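Local coordinates for ureidoglycolate hydrolase (Arabidopsis thaliana, PDB 4PXC), which hydrolyses (S)-ureidoglycolate to glyoxylate, ammonium and carbon dioxide as a manganese-dependent homodimer of the peptidase M20 family in purine catabolism, at residues Asp94-Ser99 with Glu138-Gly143; Ile132-Ala137 with Tyr377-Phe382; Gly243-Val248 with Asn294-Lys299. The protein carries 1 engineered substitution. All coordinates share one frame; numbering follows the deposited sequence.

Overall arrangement
Contacts 1 and 2 lie together in the metal-binding part of the chain, their centres 13 Å apart; strands 86-96 and 129-134 are neighbours in a sheet, D94 bonds to S136 and A137, and both contacts reach the same ligand. Contact 3 is remote, about 32 Å and 43 Å from them between centres, in the dimerization region at strands 243-244 and 295-308. Along the chain the segments of contacts 1 and 2 interleave, and contact 3 falls between the two halves of contact 2. Its H244 and N294 reach the ligand bound by the second subunit, so this dimer exemplifies active sites assembled from two chains.

Contact 1. Residues Asp94-Ser99 with Glu138-Gly143; sequences DAIPYS and EPTRFG. With MN (manganese (II) ion), chain D; HGY ((2S)-amino(hydroxy)ethanoic acid), chain E.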
loop_
_atom_site.group_PDB
_atom_site.type_symbol
_atom_site.label_atom_id
_atom_site.label_comp_id
_atom_site.label_asym_id
_atom_site.label_seq_id
_atom_site.Cartn_x
_atom_site.Cartn_y
_atom_site.Cartn_z
ATOM N N ASP A 94 -17.955 -12.507 6.713
ATOM C CA ASP A 94 -16.883 -11.550 6.441
ATOM C C ASP A 94 -16.787 -11.240 4.944
ATOM O O ASP A 94 -17.250 -12.024 4.100
ATOM C CB ASP A 94 -15.527 -11.936 7.088
ATOM C CG ASP A 94 -14.956 -13.240 6.577
ATOM O OD1 ASP A 94 -15.723 -14.163 6.211
ATOM O OD2 ASP A 94 -13.708 -13.364 6.578
ATOM N N ALA A 95 -16.257 -10.060 4.627
ATOM C CA ALA A 95 -16.247 -9.567 3.256
ATOM C C ALA A 95 -14.920 -8.904 2.998
ATOM O O ALA A 95 -14.502 -8.024 3.762
ATOM C CB ALA A 95 -17.370 -8.569 3.044
ATOM N N ILE A 96 -14.253 -9.303 1.919
ATOM C CA ILE A 96 -12.982 -8.673 1.577
ATOM C C ILE A 96 -13.238 -7.219 1.160
ATOM O O ILE A 96 -14.391 -6.852 0.864
ATOM C CB ILE A 96 -12.242 -9.451 0.468
ATOM C CG1 ILE A 96 -12.912 -9.249 -0.888
ATOM C CG2 ILE A 96 -12.146 -10.931 0.818
ATOM C CD1 ILE A 96 -12.192 -10.007 -2.000
ATOM N N PRO A 97 -12.180 -6.381 1.159
ATOM C CA PRO A 97 -12.317 -4.963 0.811
ATOM C C PRO A 97 -13.031 -4.713 -0.520
ATOM O O PRO A 97 -12.660 -5.288 -1.556
ATOM C CB PRO A 97 -10.861 -4.496 0.719
ATOM C CG PRO A 97 -10.174 -5.321 1.759
ATOM C CD PRO A 97 -10.811 -6.684 1.633
ATOM N N TYR A 98 -14.051 -3.860 -0.465
ATOM C CA TYR A 98 -14.802 -3.439 -1.651
ATOM C C TYR A 98 -15.412 -4.608 -2.419
ATOM O O TYR A 98 -15.239 -4.744 -3.630
ATOM C CB TYR A 98 -13.921 -2.549 -2.536
ATOM C CG TYR A 98 -13.607 -1.240 -1.846
ATOM C CD1 TYR A 98 -14.516 -0.191 -1.867
ATOM C CD2 TYR A 98 -12.419 -1.064 -1.151
ATOM C CE1 TYR A 98 -14.240 1.012 -1.231
ATOM C CE2 TYR A 98 -12.135 0.131 -0.509
ATOM C CZ TYR A 98 -13.051 1.163 -0.553
ATOM O OH TYR A 98 -12.774 2.357 0.084
ATOM N N SER A 99 -16.152 -5.439 -1.691
ATOM C CA SER A 99 -16.789 -6.606 -2.275
ATOM C C SER A 99 -18.315 -6.453 -2.224
ATOM O O SER A 99 -18.829 -5.351 -2.006
ATOM C CB SER A 99 -16.335 -7.869 -1.547
ATOM O OG SER A 99 -16.599 -7.761 -0.159
ATOM N N GLU A 138 -12.642 -15.459 4.725
ATOM C CA GLU A 138 -11.706 -14.674 3.911
ATOM C C GLU A 138 -10.351 -14.496 4.589
ATOM O O GLU A 138 -10.269 -14.411 5.824
ATOM C CB GLU A 138 -12.293 -13.306 3.567
ATOM C CG GLU A 138 -13.697 -13.380 2.977
ATOM C CD GLU A 138 -13.717 -13.901 1.559
ATOM O OE1 GLU A 138 -12.675 -14.401 1.048
ATOM O OE2 GLU A 138 -14.802 -13.783 0.945
ATOM N N PRO A 139 -9.280 -14.448 3.782
ATOM C CA PRO A 139 -7.915 -14.367 4.323
ATOM C C PRO A 139 -7.451 -12.927 4.566
ATOM O O PRO A 139 -6.273 -12.728 4.857
ATOM C CB PRO A 139 -7.075 -14.990 3.202
ATOM C CG PRO A 139 -7.813 -14.574 1.941
ATOM C CD PRO A 139 -9.288 -14.664 2.318
ATOM N N THR A 140 -8.355 -11.954 4.454
ATOM C CA THR A 140 -7.996 -10.534 4.522
ATOM C C THR A 140 -7.063 -10.163 5.678
ATOM O O THR A 140 -6.018 -9.526 5.466
ATOM C CB THR A 140 -9.242 -9.626 4.605
ATOM O OG1 THR A 140 -10.187 -10.003 3.597
ATOM C CG2 THR A 140 -8.861 -8.151 4.411
ATOM N N ARG A 141 -7.409 -10.578 6.892
ATOM C CA ARG A 141 -6.706 -10.032 8.056
ATOM C C ARG A 141 -5.382 -10.711 8.365
ATOM O O ARG A 141 -4.371 -10.034 8.565
ATOM C CB ARG A 141 -7.585 -10.044 9.314
ATOM C CG ARG A 141 -6.918 -9.298 10.473
ATOM C CD ARG A 141 -7.859 -9.021 11.638
ATOM N NE ARG A 141 -7.227 -8.107 12.587
ATOM C CZ ARG A 141 -7.870 -7.445 13.545
ATOM N NH1 ARG A 141 -9.187 -7.589 13.700
ATOM N NH2 ARG A 141 -7.195 -6.623 14.343
ATOM N N PHE A 142 -5.384 -12.037 8.412
ATOM C CA PHE A 142 -4.196 -12.773 8.844
ATOM C C PHE A 142 -3.595 -13.616 7.729
ATOM O O PHE A 142 -2.667 -14.389 7.967
ATOM C CB PHE A 142 -4.523 -13.667 10.056
ATOM C CG PHE A 142 -5.043 -12.903 11.245
ATOM C CD1 PHE A 142 -4.188 -12.127 12.011
ATOM C CD2 PHE A 142 -6.387 -12.965 11.599
ATOM C CE1 PHE A 142 -4.662 -11.415 13.106
ATOM C CE2 PHE A 142 -6.870 -12.259 12.694
ATOM C CZ PHE A 142 -6.002 -11.477 13.446
ATOM N N GLY A 143 -4.124 -13.477 6.514
ATOM C CA GLY A 143 -3.617 -14.242 5.384
ATOM C C GLY A 143 -4.062 -15.692 5.406
ATOM O O GLY A 143 -3.628 -16.508 4.580
HETATM MN MN MN D . -15.373 -14.794 -1.028
HETATM O OXT HGY E . -11.432 -16.613 -2.626
HETATM C C HGY E . -12.375 -17.422 -2.369
HETATM O O HGY E . -12.496 -18.518 -2.994
HETATM C CA HGY E . -13.413 -17.048 -1.358
HETATM O OB HGY E . -13.161 -15.815 -0.789
HETATM N N HGY E . -13.691 -18.040 -0.358
HETATM O O HOH W 1 -12.405 -9.728 5.091
HETATM O O HOH W 2 -15.651 -11.302 0.403
HETATM O O HOH W 3 -15.530 -16.514 0.678
HETATM O O HOH W 4 -15.592 -16.524 -2.635
#
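D94 grips the start of the 138-143 loop through one carboxylate oxygen: E138 N donates to D94 OD2 over 3.0 Å, meeting it on the syn side and 21° out of the carboxylate plane. With CG tucked between its own backbone N and carbonyl carbon (chi1 63°), D94 also takes bonds from S136 OG on OD2 and A137 N on OD1, so that both oxygens hold the chain just where it leaves strand 129-134. OD1 makes a further, weak bond to H92, a ligand of the catalytic manganese.

The E138 side chain slants across that of D94 and then bends at chi2 (-73°), which turns its carboxylate over the branch methyl of I96. I96 CG2 lies 3.4 Å from E138 CD, the two side chains crossing at about a right angle. A water links the same pair, accepting from I96 N at 2.9 Å and donating to E138 OE2 at 2.7 Å. E138 OE2 binds manganese at 2.3 Å, whereas OE1 accepts a bond from N294 of the second subunit; each carboxylate oxygen thus has a distinct task, and the group is likely to be held against rotation. P97 CD and T140 CG2 reach toward each other, tip to tip, at 3.7 Å.

D103 and H402 complete the protein ligands of this manganese, one half of the two-metal centre characteristic of the M20 family.

Contact 2. Residues Ile132-Ala137 with Tyr377-Phe382; sequences ILFTSA and YHDSLF. Engineered in segment 132-137: A137 (natural residue Glu). With HGY ((2S)-amino(hydroxy)ethanoic acid), chain E.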
loop_
_atom_site.group_PDB
_atom_site.type_symbol
_atom_site.label_atom_id
_atom_site.label_comp_id
_atom_site.label_asym_id
_atom_site.label_seq_id
_atom_site.Cartn_x
_atom_site.Cartn_y
_atom_site.Cartn_z
ATOM N N ILE A 132 -24.271 -22.948 11.259
ATOM C CA ILE A 132 -22.955 -22.460 11.629
ATOM C C ILE A 132 -22.633 -21.161 10.933
ATOM O O ILE A 132 -22.623 -21.086 9.691
ATOM C CB ILE A 132 -21.845 -23.462 11.265
ATOM C CG1 ILE A 132 -22.167 -24.842 11.833
ATOM C CG2 ILE A 132 -20.481 -22.949 11.770
ATOM C CD1 ILE A 132 -21.144 -25.919 11.462
ATOM N N LEU A 133 -22.371 -20.130 11.731
ATOM C CA LEU A 133 -21.712 -18.943 11.217
ATOM C C LEU A 133 -20.229 -19.159 11.457
ATOM O O LEU A 133 -19.760 -19.116 12.597
ATOM C CB LEU A 133 -22.211 -17.683 11.924
ATOM C CG LEU A 133 -21.432 -16.378 11.754
ATOM C CD1 LEU A 133 -21.185 -16.062 10.287
ATOM C CD2 LEU A 133 -22.248 -15.268 12.394
ATOM N N PHE A 134 -19.493 -19.437 10.389
ATOM C CA PHE A 134 -18.050 -19.603 10.502
ATOM C C PHE A 134 -17.417 -18.275 10.848
ATOM O O PHE A 134 -17.840 -17.229 10.344
ATOM C CB PHE A 134 -17.481 -20.196 9.216
ATOM C CG PHE A 134 -17.973 -21.585 8.957
ATOM C CD1 PHE A 134 -17.353 -22.672 9.558
ATOM C CD2 PHE A 134 -19.085 -21.805 8.152
ATOM C CE1 PHE A 134 -17.824 -23.964 9.346
ATOM C CE2 PHE A 134 -19.560 -23.094 7.928
ATOM C CZ PHE A 134 -18.927 -24.179 8.533
ATOM N N THR A 135 -16.410 -18.298 11.720
ATOM C CA THR A 135 -15.917 -17.045 12.287
ATOM C C THR A 135 -15.308 -16.129 11.218
ATOM O O THR A 135 -15.318 -14.900 11.354
ATOM C CB THR A 135 -14.918 -17.293 13.455
ATOM O OG1 THR A 135 -14.790 -16.101 14.242
ATOM C CG2 THR A 135 -13.549 -17.732 12.926
ATOM N N SER A 136 -14.820 -16.733 10.139
ATOM C CA SER A 136 -14.237 -15.997 9.017
ATOM C C SER A 136 -13.843 -16.995 7.938
ATOM O O SER A 136 -13.284 -18.046 8.247
ATOM C CB SER A 136 -12.986 -15.234 9.467
ATOM O OG SER A 136 -12.188 -14.847 8.355
ATOM N N ALA A 137 -14.148 -16.687 6.679
ATOM C CA ALA A 137 -13.684 -17.504 5.560
ATOM C C ALA A 137 -12.626 -16.789 4.713
ATOM O O ALA A 137 -11.811 -17.443 4.048
ATOM C CB ALA A 137 -14.859 -17.928 4.682
ATOM N N TYR A 377 -13.110 -21.440 -3.231
ATOM C CA TYR A 377 -13.094 -22.347 -2.082
ATOM C C TYR A 377 -14.105 -21.837 -1.074
ATOM O O TYR A 377 -14.551 -20.686 -1.163
ATOM C CB TYR A 377 -11.682 -22.475 -1.439
ATOM C CG TYR A 377 -11.053 -21.160 -1.023
ATOM C CD1 TYR A 377 -9.995 -20.617 -1.745
ATOM C CD2 TYR A 377 -11.519 -20.457 0.091
ATOM C CE1 TYR A 377 -9.420 -19.410 -1.377
ATOM C CE2 TYR A 377 -10.953 -19.243 0.468
ATOM C CZ TYR A 377 -9.905 -18.730 -0.266
ATOM O OH TYR A 377 -9.341 -17.528 0.107
ATOM N N HIS A 378 -14.465 -22.690 -0.119
ATOM C CA HIS A 378 -15.537 -22.391 0.831
ATOM C C HIS A 378 -15.242 -23.118 2.116
ATOM O O HIS A 378 -14.427 -24.027 2.132
ATOM C CB HIS A 378 -16.874 -22.927 0.293
ATOM C CG HIS A 378 -17.284 -22.320 -1.012
ATOM N ND1 HIS A 378 -17.863 -21.073 -1.099
ATOM C CD2 HIS A 378 -17.195 -22.788 -2.278
ATOM C CE1 HIS A 378 -18.110 -20.796 -2.370
ATOM N NE2 HIS A 378 -17.716 -21.828 -3.105
ATOM N N ASP A 379 -15.929 -22.757 3.194
ATOM C CA ASP A 379 -15.814 -23.538 4.422
ATOM C C ASP A 379 -16.150 -25.023 4.201
ATOM O O ASP A 379 -15.630 -25.895 4.905
ATOM C CB ASP A 379 -16.704 -22.933 5.506
ATOM C CG ASP A 379 -16.203 -21.577 5.961
ATOM O OD1 ASP A 379 -15.093 -21.537 6.538
ATOM O OD2 ASP A 379 -16.897 -20.560 5.745
ATOM N N SER A 380 -17.004 -25.295 3.217
ATOM C CA SER A 380 -17.349 -26.663 2.824
ATOM C C SER A 380 -16.115 -27.495 2.509
ATOM O O SER A 380 -16.103 -28.708 2.718
ATOM C CB SER A 380 -18.242 -26.641 1.592
ATOM O OG SER A 380 -19.528 -26.142 1.927
ATOM N N LEU A 381 -15.085 -26.849 1.977
ATOM C CA LEU A 381 -13.852 -27.554 1.643
ATOM C C LEU A 381 -13.287 -28.262 2.875
ATOM O O LEU A 381 -12.832 -29.408 2.806
ATOM C CB LEU A 381 -12.818 -26.578 1.051
ATOM C CG LEU A 381 -11.442 -27.157 0.723
ATOM C CD1 LEU A 381 -11.569 -28.302 -0.272
ATOM C CD2 LEU A 381 -10.527 -26.043 0.188
ATOM N N PHE A 382 -13.352 -27.589 4.016
ATOM C CA PHE A 382 -12.759 -28.136 5.228
ATOM C C PHE A 382 -13.743 -28.918 6.070
ATOM O O PHE A 382 -13.361 -29.872 6.749
ATOM C CB PHE A 382 -12.052 -27.028 6.003
ATOM C CG PHE A 382 -10.991 -26.362 5.186
ATOM C CD1 PHE A 382 -9.746 -26.956 5.039
ATOM C CD2 PHE A 382 -11.267 -25.199 4.481
ATOM C CE1 PHE A 382 -8.772 -26.371 4.245
ATOM C CE2 PHE A 382 -10.304 -24.614 3.681
ATOM C CZ PHE A 382 -9.046 -25.202 3.567
HETATM O OXT HGY E . -11.432 -16.613 -2.626
HETATM C C HGY E . -12.375 -17.422 -2.369
HETATM O O HGY E . -12.496 -18.518 -2.994
HETATM C CA HGY E . -13.413 -17.048 -1.358
HETATM O OB HGY E . -13.161 -15.815 -0.789
HETATM N N HGY E . -13.691 -18.040 -0.358
HETATM O O HOH W 5 -14.156 -20.463 8.620
#
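A137 and D379 bring the two backbones to their closest approach, 6.5 Å between CA atoms, where the loop leaving strand 129-134 passes the first turn of helix 379-383 with no direct hydrogen bond between the segments. D379 lies over a face of the F134 ring: its CB makes a CH-pi contact, 3.7 Å from the centroid and 10° off the normal, and its carboxylate stacks with planes 16° apart. I132 CG2 covers the opposite face. D379 OD2 comes 3.5 Å from the methyl CB of A137, an engineered residue (glutamate in nature), while OD1 bonds to S149 and to a water that also donates to S136 O.

In the metal-binding part of this M20-family enzyme, the segment leading into helix 379-383 lines the ligand pocket. Y377 holds the bound (S)-hydroxyglycine by its backbone, N donating to ligand O at 3.0 Å and O accepting from ligand N at 2.9 Å. With chi1 at 55° its ring swings back under the ligand, whose O sits 3.4 Å above the ring centre. An alanine here would probably leave the ligand's carboxylate without the aromatic face beneath it, held from this residue by the backbone alone. The ring edge comes 4.1 Å from A137 O at CE2.

Contact 3. Residues Gly243-Val248 with Asn294-Lys299; sequences GHAGAV and NSIPSK. With HGY ((2S)-amino(hydroxy)ethanoic acid), chain H.
Unlike first torsions bring H244 and N294 to the same ligand: H244 carries CG trans to its backbone N (chi1 -166°), whereas N294 folds CG in between N and carbonyl carbon (chi1 52°). Each group thereby reaches the (S)-hydroxyglycine bound in the active site of the second subunit. N294 ND2 donates a nearly straight bond to ligand OXT, 3.0 Å long at 164°, and also bonds to E138 of the second subunit. The H244 ring presents its edge, CE1 lying 3.3 Å from ligand O, and stacks on H402 of the second subunit. G246 N donates to H244 ND1 at 2.9 Å, at the ring edge and close to its plane, which probably helps hold the ring's rotation.

In the backbone, H244 and S295 form an antiparallel non-hydrogen-bonded pair. I296 N donates to G243 O at 2.8 Å, and A245 N to N294 O at 3.1 Å, the latter donor standing above the carbonyl plane; N294 O is further met by H402 of the second subunit. A water bridges G243 N, S295 OG and I296 O. G243 has backbone angles at which a CB would be jammed against the preceding carbonyl, so glycine suits the site. On the other face of the strand pair I296 reaches its CD1 to V248 CB, 3.7 Å away, and also packs on R253, which by similarity is needed for dimerization and which binds V248 O.

The chemistry thus implies a shared site: one subunit supplies a histidine edge and an amide donor, carried on two segments joined by a pair of backbone hydrogen bonds, to a ligand whose metal-binding residues belong to its partner, consistent with catalysis that depends on the dimer.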
loop_
_atom_site.group_PDB
_atom_site.type_symbol
_atom_site.label_atom_id
_atom_site.label_comp_id
_atom_site.label_asym_id
_atom_site.label_seq_id
_atom_site.Cartn_x
_atom_site.Cartn_y
_atom_site.Cartn_z
ATOM N N GLY A 243 17.431 3.329 -2.152
ATOM C CA GLY A 243 18.200 4.547 -2.315
ATOM C C GLY A 243 17.514 5.604 -3.155
ATOM O O GLY A 243 16.322 5.523 -3.463
ATOM N N HIS A 244 18.288 6.608 -3.538
ATOM C CA HIS A 244 17.741 7.823 -4.109
ATOM C C HIS A 244 17.398 7.638 -5.592
ATOM O O HIS A 244 18.275 7.335 -6.394
ATOM C CB HIS A 244 18.766 8.947 -3.929
ATOM C CG HIS A 244 18.217 10.317 -4.177
ATOM N ND1 HIS A 244 17.761 10.726 -5.412
ATOM C CD2 HIS A 244 18.070 11.382 -3.351
ATOM C CE1 HIS A 244 17.342 11.976 -5.335
ATOM N NE2 HIS A 244 17.522 12.401 -4.094
ATOM N N ALA A 245 16.127 7.827 -5.947
ATOM C CA ALA A 245 15.645 7.552 -7.307
ATOM C C ALA A 245 16.326 8.432 -8.343
ATOM O O ALA A 245 16.431 8.057 -9.518
ATOM C CB ALA A 245 14.121 7.747 -7.394
ATOM N N GLY A 246 16.767 9.612 -7.915
ATOM C CA GLY A 246 17.371 10.547 -8.845
ATOM C C GLY A 246 18.864 10.371 -8.984
ATOM O O GLY A 246 19.445 10.714 -10.013
ATOM N N ALA A 247 19.488 9.827 -7.946
ATOM C CA ALA A 247 20.949 9.811 -7.856
ATOM C C ALA A 247 21.595 8.452 -8.121
ATOM O O ALA A 247 22.758 8.395 -8.535
ATOM C CB ALA A 247 21.399 10.349 -6.494
ATOM N N VAL A 248 20.879 7.355 -7.885
ATOM C CA VAL A 248 21.477 6.038 -8.145
ATOM C C VAL A 248 21.354 5.729 -9.626
ATOM O O VAL A 248 20.240 5.602 -10.155
ATOM C CB VAL A 248 20.818 4.901 -7.322
ATOM C CG1 VAL A 248 21.526 3.564 -7.601
ATOM C CG2 VAL A 248 20.855 5.222 -5.837
ATOM N N ASN A 294 10.285 9.177 -4.944
ATOM C CA ASN A 294 11.707 9.450 -5.185
ATOM C C ASN A 294 12.659 8.532 -4.424
ATOM O O ASN A 294 13.803 8.897 -4.131
ATOM C CB ASN A 294 12.037 10.931 -4.944
ATOM C CG ASN A 294 11.568 11.429 -3.592
ATOM O OD1 ASN A 294 10.815 10.750 -2.891
ATOM N ND2 ASN A 294 12.009 12.638 -3.220
ATOM N N SER A 295 12.188 7.322 -4.133
ATOM C CA SER A 295 12.985 6.336 -3.410
ATOM C C SER A 295 12.848 4.989 -4.114
ATOM O O SER A 295 11.732 4.507 -4.324
ATOM C CB SER A 295 12.470 6.235 -1.970
ATOM O OG SER A 295 13.284 5.383 -1.175
ATOM N N ILE A 296 13.965 4.381 -4.502
ATOM C CA ILE A 296 13.912 3.083 -5.177
ATOM C C ILE A 296 13.450 2.015 -4.175
ATOM O O ILE A 296 13.981 1.939 -3.062
ATOM C CB ILE A 296 15.298 2.680 -5.747
ATOM C CG1 ILE A 296 15.875 3.787 -6.639
ATOM C CG2 ILE A 296 15.212 1.371 -6.529
ATOM C CD1 ILE A 296 17.374 3.621 -6.920
ATOM N N PRO A 297 12.441 1.208 -4.547
ATOM C CA PRO A 297 11.940 0.194 -3.611
ATOM C C PRO A 297 13.045 -0.747 -3.144
ATOM O O PRO A 297 13.720 -1.344 -3.983
ATOM C CB PRO A 297 10.929 -0.595 -4.456
ATOM C CG PRO A 297 10.444 0.399 -5.478
ATOM C CD PRO A 297 11.670 1.235 -5.805
ATOM N N SER A 298 13.216 -0.875 -1.828
ATOM C CA SER A 298 14.192 -1.805 -1.267
ATOM C C SER A 298 13.523 -3.111 -0.872
ATOM O O SER A 298 14.207 -4.103 -0.647
ATOM C CB SER A 298 14.911 -1.201 -0.054
ATOM O OG SER A 298 13.981 -0.612 0.843
ATOM N N LYS A 299 12.196 -3.105 -0.758
ATOM C CA LYS A 299 11.451 -4.338 -0.500
ATOM C C LYS A 299 10.167 -4.324 -1.295
ATOM O O LYS A 299 9.522 -3.285 -1.426
ATOM C CB LYS A 299 11.117 -4.513 0.991
ATOM C CG LYS A 299 12.304 -4.877 1.854
ATOM C CD LYS A 299 11.867 -5.302 3.248
ATOM C CE LYS A 299 13.087 -5.540 4.130
ATOM N NZ LYS A 299 12.744 -6.093 5.471
HETATM O OXT HGY H . 14.093 13.678 -5.095
HETATM C C HGY H . 15.033 14.481 -4.862
HETATM O O HGY H . 15.808 14.810 -5.797
HETATM C CA HGY H . 15.263 14.995 -3.476
HETATM O OB HGY H . 14.313 14.482 -2.624
HETATM N N HGY H . 15.217 16.428 -3.408
HETATM O O HOH W 6 14.878 3.270 -1.095
#